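PDB 1XS5: membrane lipoprotein TpN32 from Treponema pallidum, which binds L-methionine in a cleft, as periplasmic binding proteins do, and probably serves as the substrate-binding lipoprotein of an uptake system. Local coordinates for residues I104-P107 / N112-R115. Numbering follows the deposited sequence.
Sequences IAIP and NEAR. With MET (methionine), chain B.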
loop_
_atom_site.group_PDB
_atom_site.type_symbol
_atom_site.label_atom_id
_atom_site.label_comp_id
_atom_site.label_asym_id
_atom_site.label_seq_id
_atom_site.Cartn_x
_atom_site.Cartn_y
_atom_site.Cartn_z
ATOM N N ILE A 104 -16.626 11.525 -2.318
ATOM C CA ILE A 104 -15.533 10.577 -2.599
ATOM C C ILE A 104 -14.710 10.354 -1.320
ATOM O O ILE A 104 -14.170 11.298 -0.739
ATOM C CB ILE A 104 -14.619 11.111 -3.746
ATOM C CG1 ILE A 104 -15.440 11.262 -5.036
ATOM C CG2 ILE A 104 -13.457 10.158 -3.985
ATOM C CD1 ILE A 104 -14.594 11.633 -6.292
ATOM N N ALA A 105 -14.616 9.099 -0.884
ATOM C CA ALA A 105 -13.875 8.747 0.316
ATOM C C ALA A 105 -12.438 8.421 -0.059
ATOM O O ALA A 105 -12.203 7.730 -1.052
ATOM C CB ALA A 105 -14.514 7.516 0.965
ATOM N N ILE A 106 -11.492 8.866 0.757
ATOM C CA ILE A 106 -10.085 8.603 0.521
ATOM C C ILE A 106 -9.376 8.183 1.812
ATOM O O ILE A 106 -9.901 8.393 2.922
ATOM C CB ILE A 106 -9.393 9.873 -0.049
ATOM C CG1 ILE A 106 -9.491 11.022 0.949
ATOM C CG2 ILE A 106 -10.084 10.330 -1.348
ATOM C CD1 ILE A 106 -8.908 12.332 0.355
ATOM N N PRO A 107 -8.152 7.653 1.703
ATOM C CA PRO A 107 -7.429 7.228 2.892
ATOM C C PRO A 107 -7.181 8.396 3.831
ATOM O O PRO A 107 -7.030 9.530 3.390
ATOM C CB PRO A 107 -6.112 6.682 2.325
ATOM C CG PRO A 107 -6.508 6.130 1.016
ATOM C CD PRO A 107 -7.420 7.245 0.481
ATOM N N ASN A 112 -0.894 8.262 2.088
ATOM C CA ASN A 112 -1.844 7.717 1.114
ATOM C C ASN A 112 -2.946 8.689 0.809
ATOM O O ASN A 112 -3.583 8.589 -0.245
ATOM C CB ASN A 112 -2.390 6.366 1.593
ATOM C CG ASN A 112 -1.314 5.319 1.524
ATOM O OD1 ASN A 112 -0.886 4.973 0.417
ATOM N ND2 ASN A 112 -0.805 4.860 2.691
ATOM N N GLU A 113 -3.188 9.637 1.722
ATOM C CA GLU A 113 -4.192 10.665 1.464
ATOM C C GLU A 113 -3.649 11.550 0.346
ATOM O O GLU A 113 -4.388 11.888 -0.580
ATOM C CB GLU A 113 -4.423 11.561 2.685
ATOM C CG GLU A 113 -5.567 12.533 2.477
ATOM C CD GLU A 113 -6.006 13.216 3.776
ATOM O OE1 GLU A 113 -5.866 12.616 4.871
ATOM O OE2 GLU A 113 -6.497 14.352 3.687
ATOM N N ALA A 114 -2.376 11.958 0.466
ATOM C CA ALA A 114 -1.756 12.801 -0.578
ATOM C C ALA A 114 -1.770 12.079 -1.909
ATOM O O ALA A 114 -2.038 12.659 -2.922
ATOM C CB ALA A 114 -0.289 13.119 -0.209
ATOM N N ARG A 115 -1.412 10.798 -1.886
ATOM C CA ARG A 115 -1.378 9.960 -3.086
ATOM C C ARG A 115 -2.745 9.923 -3.767
ATOM O O ARG A 115 -2.847 10.026 -5.002
ATOM C CB ARG A 115 -0.944 8.555 -2.649
ATOM C CG ARG A 115 -0.765 7.556 -3.758
ATOM C CD ARG A 115 -0.444 6.217 -3.108
ATOM N NE ARG A 115 -0.307 5.157 -4.098
ATOM C CZ ARG A 115 -0.267 3.885 -3.747
ATOM N NH1 ARG A 115 -0.383 3.607 -2.461
ATOM N NH2 ARG A 115 -0.073 2.918 -4.643
HETATM N N MET B . -0.334 -1.999 0.018
HETATM C CA MET B . -0.547 -0.520 0.225
HETATM C C MET B . -0.475 0.302 -1.080
HETATM O O MET B . -1.365 1.158 -1.311
HETATM C CB MET B . 0.504 0.039 1.209
HETATM C CG MET B . 0.157 1.438 1.674
HETATM S SD MET B . 1.368 2.174 2.796
HETATM C CE MET B . 0.860 1.324 4.349
HETATM O OXT MET B . 0.479 0.080 -1.859
#
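The carbonyl oxygen of P107 is buried against the side chain of E113, with CB of E113 3.4 Å from P107 O and no hydrogen-bond partner for that oxygen in the model. With CG anti to the backbone N (chi1 -174°), the extended E113 chain runs past this carbonyl, and its OE2 accepts a hydrogen bond from the backbone N of V138. I106 adds its CD1, 4.0 Å from CG of E113, while its side chain also packs on A116, L117 and L120 farther along helix 110-122. The P107 ring lies across N112 at about a right angle, CB to CB 3.8 Å. Strand 103-107 thus packs its C-terminal end against the first turns of the helix that follows it. Beyond this packing, N112 and R115 face the bound methionine. NH1 of R115 donates to O of the ligand at 2.9 Å and to OD1 of N112 at 3.2 Å, the latter in the guanidinium plane; H59 also bonds OD1, and D109 holds ND2. E190 forms a salt bridge with NH2 of R115. By donating to both, NH1 probably links the orientation of N112 to recognition of the carboxylate, whose negative charge the guanidinium probably offsets.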